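Local coordinates for putative cell invasion protein with MAC/Perforin domain (Bacteroides thetaiotaomicron VPI-5482, PDB 3KK7) that is of unknown function but, as a MACPF family protein of a human gut symbiont, may insert into or act upon membranes, possibly in cell invasion, at residues K118-T123 with F128-G133; I489-N494 with Y536-L541; E282-K287 with Y311-Y316. All coordinates share one frame; numbering follows the deposited sequence.

Contact 1. Residues K118-T123 with F128-G133; sequences KTFTKT and FSLNLG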
# COMPACT_ATOMS: atom_id res chain seq x y z
N LYS A 118 14.46 -13.09 5.32
CA LYS A 118 13.13 -12.72 4.89
C LYS A 118 12.22 -12.28 6.05
O LYS A 118 11.01 -12.50 6.03
CB LYS A 118 12.51 -13.90 4.12
CG LYS A 118 13.21 -14.19 2.82
CD LYS A 118 12.34 -15.13 1.97
CE LYS A 118 12.82 -15.23 0.51
NZ LYS A 118 12.27 -16.49 -0.10
N THR A 119 12.80 -11.59 7.02
CA THR A 119 12.09 -11.21 8.25
C THR A 119 10.83 -10.37 7.96
O THR A 119 9.74 -10.68 8.49
CB THR A 119 13.05 -10.47 9.24
OG1 THR A 119 14.24 -11.26 9.42
CG2 THR A 119 12.36 -10.23 10.60
N PHE A 120 10.99 -9.33 7.14
CA PHE A 120 9.85 -8.49 6.72
C PHE A 120 9.02 -9.16 5.62
O PHE A 120 7.80 -9.19 5.70
CB PHE A 120 10.31 -7.11 6.24
CG PHE A 120 9.19 -6.27 5.72
CD1 PHE A 120 8.13 -5.96 6.52
CD2 PHE A 120 9.19 -5.82 4.41
CE1 PHE A 120 7.07 -5.20 6.03
CE2 PHE A 120 8.13 -5.07 3.93
CZ PHE A 120 7.08 -4.76 4.74
N THR A 121 9.71 -9.74 4.63
CA THR A 121 9.08 -10.38 3.49
C THR A 121 7.97 -11.33 3.87
O THR A 121 6.88 -11.32 3.28
CB THR A 121 10.12 -11.15 2.68
OG1 THR A 121 11.07 -10.20 2.17
CG2 THR A 121 9.48 -11.97 1.54
N LYS A 122 8.24 -12.16 4.86
CA LYS A 122 7.28 -13.20 5.24
C LYS A 122 6.09 -12.67 6.02
O LYS A 122 5.12 -13.41 6.17
CB LYS A 122 7.95 -14.32 6.00
CG LYS A 122 8.37 -14.00 7.40
CD LYS A 122 9.25 -15.14 7.92
CE LYS A 122 9.67 -14.95 9.36
NZ LYS A 122 10.30 -16.20 9.91
N THR A 123 6.16 -11.42 6.51
CA THR A 123 5.00 -10.76 7.14
C THR A 123 3.93 -10.31 6.14
O THR A 123 2.80 -10.11 6.50
CB THR A 123 5.38 -9.53 7.99
OG1 THR A 123 5.68 -8.42 7.13
CG2 THR A 123 6.51 -9.82 8.90
N PHE A 128 1.66 -11.76 -2.87
CA PHE A 128 1.64 -10.37 -3.28
C PHE A 128 3.01 -9.94 -3.80
O PHE A 128 4.00 -10.36 -3.25
CB PHE A 128 1.25 -9.54 -2.08
CG PHE A 128 1.37 -8.09 -2.29
CD1 PHE A 128 0.40 -7.41 -2.99
CD2 PHE A 128 2.45 -7.38 -1.74
CE1 PHE A 128 0.50 -6.04 -3.18
CE2 PHE A 128 2.55 -6.00 -1.91
CZ PHE A 128 1.58 -5.33 -2.64
N SER A 129 3.06 -9.12 -4.85
CA SER A 129 4.34 -8.60 -5.38
C SER A 129 4.89 -7.56 -4.45
O SER A 129 4.47 -6.39 -4.49
CB SER A 129 4.19 -7.95 -6.75
OG SER A 129 3.40 -8.74 -7.59
N LEU A 130 5.86 -7.95 -3.65
CA LEU A 130 6.39 -7.05 -2.64
C LEU A 130 7.62 -6.29 -3.14
O LEU A 130 8.57 -6.88 -3.63
CB LEU A 130 6.71 -7.84 -1.36
CG LEU A 130 7.23 -7.01 -0.21
CD1 LEU A 130 6.22 -5.90 0.18
CD2 LEU A 130 7.56 -7.92 0.93
N ASN A 131 7.58 -4.97 -3.02
CA ASN A 131 8.72 -4.12 -3.26
C ASN A 131 9.42 -3.90 -1.93
O ASN A 131 8.88 -3.26 -1.05
CB ASN A 131 8.29 -2.77 -3.84
CG ASN A 131 9.51 -1.88 -4.22
OD1 ASN A 131 10.64 -2.28 -3.99
ND2 ASN A 131 9.26 -0.69 -4.79
N LEU A 132 10.63 -4.42 -1.80
CA LEU A 132 11.42 -4.28 -0.59
C LEU A 132 12.17 -2.95 -0.47
O LEU A 132 12.60 -2.61 0.64
CB LEU A 132 12.41 -5.43 -0.50
CG LEU A 132 11.79 -6.80 -0.20
CD1 LEU A 132 12.81 -7.90 -0.40
CD2 LEU A 132 11.21 -6.81 1.27
N GLY A 133 12.31 -2.20 -1.57
CA GLY A 133 13.03 -0.92 -1.57
C GLY A 133 12.67 0.01 -0.41
O GLY A 133 13.54 0.46 0.35
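Phe120 and Thr121 meet Leu130 and Leu132 within the connection between strand 93-108 and helix 133-146 of the MACPF domain, where the chain turns back on itself before the helix starts. Apolar packing carries most of the contact. With chi1 at 176°, CG of Phe120 points opposite the backbone N and the ring is carried toward 128-133. Leu132 CD2 comes to the ring edge near its plane, 3.9 Å from Phe120 CD2, while Leu130 CD2 reaches Phe120 CE2 obliquely at 4.2 Å. Leucine suits both places because its methyls can lie against a ring edge and the neighbouring carbon; the same ring also stacks with Phe135 and rests on Leu343. Leu130 CD2 also lies 3.9 Å from Thr121 CA.

Where polar meets apolar, Leu132 CD2 packs 3.5 Å from Thr121 OG1, the two side chains crossing nearly at right angles. That hydroxyl is bonded to Glu115, which explains how it can lie beside a methyl group.

Hydrogen bonds within each segment accompany the local turns. Phe120 O accepts from both the backbone N and the hydroxyl of Thr123. On the other segment, Asn131 caps the approach to the helix: Gly133 N donates to Asn131 OD1 at 2.9 Å, from above the amide carbonyl plane.

Contact 2. Residues I489-N494 with Y536-L541; sequences IWYIYN and YKIYGL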
# COMPACT_ATOMS: atom_id res chain seq x y z
N ILE A 489 -21.10 6.03 -1.28
CA ILE A 489 -20.55 5.94 -2.62
C ILE A 489 -21.70 5.73 -3.59
O ILE A 489 -22.64 4.97 -3.30
CB ILE A 489 -19.52 4.80 -2.75
CG1 ILE A 489 -18.36 5.05 -1.76
CG2 ILE A 489 -19.01 4.69 -4.18
CD1 ILE A 489 -17.34 3.96 -1.70
N TRP A 490 -21.64 6.44 -4.71
CA TRP A 490 -22.57 6.24 -5.79
C TRP A 490 -21.95 5.19 -6.69
O TRP A 490 -20.75 5.24 -6.94
CB TRP A 490 -22.80 7.52 -6.59
CG TRP A 490 -23.82 8.44 -6.00
CD1 TRP A 490 -23.58 9.62 -5.38
CD2 TRP A 490 -25.25 8.27 -6.01
NE1 TRP A 490 -24.76 10.20 -4.98
CE2 TRP A 490 -25.80 9.40 -5.36
CE3 TRP A 490 -26.11 7.29 -6.52
CZ2 TRP A 490 -27.19 9.56 -5.17
CZ3 TRP A 490 -27.50 7.46 -6.34
CH2 TRP A 490 -28.01 8.59 -5.67
N TYR A 491 -22.76 4.23 -7.11
CA TYR A 491 -22.33 3.22 -8.06
C TYR A 491 -23.27 3.33 -9.25
O TYR A 491 -24.49 3.10 -9.12
CB TYR A 491 -22.38 1.82 -7.45
CG TYR A 491 -21.42 1.60 -6.34
CD1 TYR A 491 -20.11 1.24 -6.60
CD2 TYR A 491 -21.80 1.76 -5.01
CE1 TYR A 491 -19.18 1.03 -5.57
CE2 TYR A 491 -20.88 1.56 -3.97
CZ TYR A 491 -19.57 1.20 -4.27
OH TYR A 491 -18.64 0.99 -3.30
N ILE A 492 -22.70 3.77 -10.38
CA ILE A 492 -23.41 3.89 -11.65
C ILE A 492 -23.00 2.69 -12.49
O ILE A 492 -21.82 2.50 -12.78
CB ILE A 492 -23.08 5.22 -12.35
CG1 ILE A 492 -23.30 6.36 -11.35
CG2 ILE A 492 -23.95 5.41 -13.57
CD1 ILE A 492 -23.34 7.75 -11.97
N TYR A 493 -23.98 1.87 -12.85
CA TYR A 493 -23.70 0.57 -13.44
C TYR A 493 -24.52 0.34 -14.67
O TYR A 493 -25.66 0.80 -14.76
CB TYR A 493 -23.96 -0.55 -12.42
CG TYR A 493 -25.41 -0.74 -12.02
CD1 TYR A 493 -25.98 0.06 -11.03
CD2 TYR A 493 -26.18 -1.76 -12.58
CE1 TYR A 493 -27.29 -0.13 -10.63
CE2 TYR A 493 -27.51 -1.95 -12.20
CZ TYR A 493 -28.06 -1.13 -11.22
OH TYR A 493 -29.37 -1.31 -10.85
N ASN A 494 -23.91 -0.37 -15.61
CA ASN A 494 -24.55 -0.76 -16.87
C ASN A 494 -24.86 -2.26 -16.83
O ASN A 494 -23.96 -3.08 -17.00
CB ASN A 494 -23.61 -0.45 -18.03
CG ASN A 494 -24.25 -0.69 -19.38
OD1 ASN A 494 -24.89 -1.72 -19.62
ND2 ASN A 494 -24.08 0.27 -20.28
N TYR A 536 -19.78 -7.20 -11.70
CA TYR A 536 -19.37 -5.99 -12.41
C TYR A 536 -17.87 -5.70 -12.24
O TYR A 536 -17.23 -6.20 -11.33
CB TYR A 536 -20.22 -4.78 -11.98
CG TYR A 536 -21.67 -4.88 -12.39
CD1 TYR A 536 -22.55 -5.71 -11.71
CD2 TYR A 536 -22.17 -4.15 -13.46
CE1 TYR A 536 -23.89 -5.81 -12.08
CE2 TYR A 536 -23.52 -4.23 -13.85
CZ TYR A 536 -24.38 -5.08 -13.16
OH TYR A 536 -25.71 -5.20 -13.51
N LYS A 537 -17.33 -4.93 -13.18
CA LYS A 537 -16.04 -4.30 -13.05
C LYS A 537 -16.33 -2.89 -12.54
O LYS A 537 -17.16 -2.19 -13.09
CB LYS A 537 -15.32 -4.22 -14.39
CG LYS A 537 -14.84 -5.58 -14.98
CD LYS A 537 -13.65 -6.17 -14.20
CE LYS A 537 -13.26 -7.54 -14.76
NZ LYS A 537 -11.95 -8.02 -14.21
N ILE A 538 -15.69 -2.51 -11.46
CA ILE A 538 -15.93 -1.22 -10.83
C ILE A 538 -14.70 -0.30 -10.98
O ILE A 538 -13.58 -0.68 -10.62
CB ILE A 538 -16.27 -1.38 -9.33
CG1 ILE A 538 -17.46 -2.33 -9.12
CG2 ILE A 538 -16.59 -0.02 -8.74
CD1 ILE A 538 -17.58 -2.75 -7.72
N TYR A 539 -14.94 0.89 -11.52
CA TYR A 539 -13.90 1.89 -11.68
C TYR A 539 -14.30 3.14 -10.93
O TYR A 539 -15.42 3.65 -11.11
CB TYR A 539 -13.72 2.20 -13.15
CG TYR A 539 -13.38 0.98 -13.94
CD1 TYR A 539 -12.08 0.54 -14.05
CD2 TYR A 539 -14.37 0.23 -14.55
CE1 TYR A 539 -11.77 -0.60 -14.77
CE2 TYR A 539 -14.07 -0.89 -15.26
CZ TYR A 539 -12.78 -1.30 -15.36
OH TYR A 539 -12.48 -2.42 -16.08
N GLY A 540 -13.40 3.60 -10.06
CA GLY A 540 -13.57 4.83 -9.30
C GLY A 540 -13.14 6.03 -10.15
O GLY A 540 -12.05 6.04 -10.72
N LEU A 541 -14.03 7.02 -10.26
CA LEU A 541 -13.74 8.26 -10.92
C LEU A 541 -13.07 9.21 -9.90
O LEU A 541 -13.14 8.98 -8.67
CB LEU A 541 -15.04 8.85 -11.48
CG LEU A 541 -15.81 7.96 -12.46
CD1 LEU A 541 -16.96 8.74 -13.06
CD2 LEU A 541 -14.92 7.40 -13.58
OXT LEU A 541 -12.44 10.22 -10.27
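Tyr493 turns its edge to the face of Tyr536 in an offset edge-to-face pair, ring centroids 5.6 Å apart and planes at 84°. Tyr493 CG stands between its backbone N and carbonyl carbon (chi1 67°), which brings the CD2 edge against Tyr536; Tyr536 CG, opposite its own carbonyl carbon (chi1 -67°), lays its ring toward strand 489-494. Tyr493 CD2 comes 3.8 Å from Tyr536 CZ and, obliquely and without a hydrogen bond, 3.6 Å from Tyr536 OH. Tyr493 CB lies 4.0 Å from Tyr536 CE2. Asn494 O lies at the ring edge, 3.4 Å from Tyr536 CE2, where the polarised ring hydrogens suit an oxygen. Were Tyr536 replaced by an alanine, the edge of Tyr493 would probably lose its aromatic face, with a gap opening beside Asn494 O. The Tyr493 hydroxyl is bonded to Lys525 O, which anchors that end. Farther along, the branched Ile538 sets CG2 at the Tyr491 ring edge, 4.2 Å from Tyr491 CE1, and Ile489 CG2 covers part of one face of that ring. Leu532 of helix 529-535 touches Tyr491, Tyr493 and Ile538. The arrangement is that of next-but-one strands, flanking strand 499-504 in a four-stranded mixed sheet, meeting beneath a covering helix.

Contact 3. Residues E282-K287 with Y311-Y316; sequences ETITNK and YDITNY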
# COMPACT_ATOMS: atom_id res chain seq x y z
N GLU A 282 36.00 -8.32 25.83
CA GLU A 282 37.05 -8.87 24.97
C GLU A 282 36.48 -9.57 23.73
O GLU A 282 37.01 -9.42 22.64
CB GLU A 282 37.90 -9.84 25.79
CG GLU A 282 39.28 -10.12 25.23
CD GLU A 282 40.33 -10.25 26.35
OE1 GLU A 282 40.41 -9.32 27.21
OE2 GLU A 282 41.08 -11.27 26.37
N THR A 283 35.39 -10.32 23.89
CA THR A 283 34.72 -10.95 22.74
C THR A 283 34.40 -9.93 21.64
O THR A 283 34.38 -10.27 20.46
CB THR A 283 33.37 -11.60 23.15
OG1 THR A 283 33.60 -12.59 24.15
CG2 THR A 283 32.68 -12.28 21.96
N ILE A 284 34.12 -8.69 22.04
CA ILE A 284 33.70 -7.65 21.11
C ILE A 284 34.88 -6.92 20.54
O ILE A 284 35.04 -6.80 19.34
CB ILE A 284 32.73 -6.67 21.81
CG1 ILE A 284 31.37 -7.34 21.98
CG2 ILE A 284 32.58 -5.40 21.02
CD1 ILE A 284 30.55 -6.72 23.02
N THR A 285 35.74 -6.45 21.41
CA THR A 285 36.90 -5.67 20.98
C THR A 285 37.88 -6.47 20.10
O THR A 285 38.54 -5.89 19.24
CB THR A 285 37.61 -5.09 22.19
OG1 THR A 285 37.96 -6.17 23.08
CG2 THR A 285 36.70 -4.09 22.90
N ASN A 286 37.97 -7.78 20.32
CA ASN A 286 38.78 -8.66 19.47
C ASN A 286 38.32 -8.70 18.01
O ASN A 286 39.11 -9.02 17.13
CB ASN A 286 38.78 -10.09 20.01
CG ASN A 286 39.65 -10.27 21.29
OD1 ASN A 286 40.40 -9.38 21.72
ND2 ASN A 286 39.53 -11.45 21.89
N LYS A 287 37.06 -8.37 17.74
CA LYS A 287 36.56 -8.32 16.37
C LYS A 287 36.20 -6.92 15.88
O LYS A 287 36.23 -6.66 14.68
CB LYS A 287 35.33 -9.22 16.26
CG LYS A 287 35.60 -10.71 16.50
CD LYS A 287 36.74 -11.26 15.61
CE LYS A 287 37.01 -12.71 15.90
NZ LYS A 287 37.73 -13.30 14.75
N TYR A 311 25.13 4.19 22.21
CA TYR A 311 26.06 3.92 23.28
C TYR A 311 27.05 2.87 22.82
O TYR A 311 26.69 1.96 22.06
CB TYR A 311 25.31 3.40 24.53
CG TYR A 311 24.31 4.39 25.10
CD1 TYR A 311 24.72 5.65 25.53
CD2 TYR A 311 22.95 4.07 25.20
CE1 TYR A 311 23.81 6.57 26.04
CE2 TYR A 311 22.03 4.99 25.72
CZ TYR A 311 22.47 6.24 26.14
OH TYR A 311 21.60 7.17 26.65
N ASP A 312 28.29 3.01 23.29
CA ASP A 312 29.30 1.98 23.07
C ASP A 312 28.96 0.77 23.97
O ASP A 312 28.83 0.90 25.21
CB ASP A 312 30.71 2.51 23.37
CG ASP A 312 31.78 1.44 23.22
OD1 ASP A 312 31.70 0.42 23.94
OD2 ASP A 312 32.72 1.63 22.40
N ILE A 313 28.84 -0.40 23.33
CA ILE A 313 28.39 -1.63 23.98
C ILE A 313 29.22 -2.03 25.20
O ILE A 313 28.68 -2.60 26.16
CB ILE A 313 28.33 -2.80 22.95
CG1 ILE A 313 27.44 -3.94 23.44
CG2 ILE A 313 29.74 -3.29 22.60
CD1 ILE A 313 25.98 -3.60 23.51
N THR A 314 30.51 -1.73 25.17
CA THR A 314 31.40 -2.07 26.27
C THR A 314 31.44 -0.99 27.37
O THR A 314 32.01 -1.23 28.43
CB THR A 314 32.82 -2.23 25.77
OG1 THR A 314 33.34 -0.94 25.39
CG2 THR A 314 32.87 -3.15 24.57
N ASN A 315 30.89 0.19 27.12
CA ASN A 315 30.96 1.29 28.06
C ASN A 315 29.68 1.48 28.84
O ASN A 315 29.72 1.85 30.01
CB ASN A 315 31.30 2.59 27.33
CG ASN A 315 31.65 3.74 28.29
OD1 ASN A 315 32.54 3.61 29.17
ND2 ASN A 315 30.98 4.88 28.09
N TYR A 316 28.53 1.25 28.21
CA TYR A 316 27.29 1.53 28.89
C TYR A 316 26.29 0.40 28.80
O TYR A 316 25.95 -0.07 27.71
CB TYR A 316 26.70 2.84 28.37
CG TYR A 316 25.51 3.31 29.16
CD1 TYR A 316 25.66 3.73 30.50
CD2 TYR A 316 24.24 3.33 28.60
CE1 TYR A 316 24.57 4.17 31.25
CE2 TYR A 316 23.14 3.74 29.34
CZ TYR A 316 23.31 4.17 30.66
OH TYR A 316 22.22 4.58 31.39
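Ile284, near the end of helix 278-285, packs on Ile313, just past the short strand 311-312, and this pair is the tight part of the contact. The two side chains cross at about a right angle. Ile284 CD1 comes end-on to Ile313 CG2 at 3.5 Å, and Ile284 CG2 lies 3.9 Å from the same methyl. Ile313 CG1 is anti to the backbone N (chi1 -160°), which leaves CG2 as the branch turned to the helix. Beta-branched isoleucines suit the site because each offers two arms: both also touch Leu291 of strand 288-298 and Ser250, and Ile284 reaches Ala246 of helix 236-249.

Toward solvent the packing thins. Thr314 CG2 sits 4.2 Å from Ile284 CG2 and 4.3 Å from Thr285 CG2, methyl beside methyl, with the hydroxyls employed elsewhere. Thr285 OG1 is bonded to Ser281 O, one turn back. Thr314 OG1 donates to Asp312 OD1 at 2.6 Å, and Thr314 N donates to the same oxygen at 2.7 Å, forming an Asx turn; a weak bond from Asn315 N adds to it. Three donors around one oxygen would be expected to favour the charged carboxylate. Thus apolar packing joins helix to turn, while the Asp312 carboxylate, with the backbone bonds from Asn315 and Tyr316 to Asp312 O, holds the turn, consistent with presenting Ile313 and the Thr314 methyl to the helix.

Overall arrangement
Contacts 1 and 3 belong to the MACPF domain, contact 2 to the D3 domain. Contact 1 lies nearest the middle of the chain, its centre about 32 Å from that of contact 2 and about 33 Å from that of contact 3. Contacts 2 and 3 fall on opposite sides of the chain's centre, about 62 Å between centres and about 48 Å between nearest atoms, so the set spans the elongated molecule. In the chain, contact 1 falls in the connection between strands 93-108 and 157-173; contact 3 joins a helix of the connection between strands 220-230 and 288-298 to the turn after strand 311-312. In pore-forming MACPF relatives, helical clusters in the corresponding connections unfurl into membrane-spanning hairpins; whether this protein does so is not established.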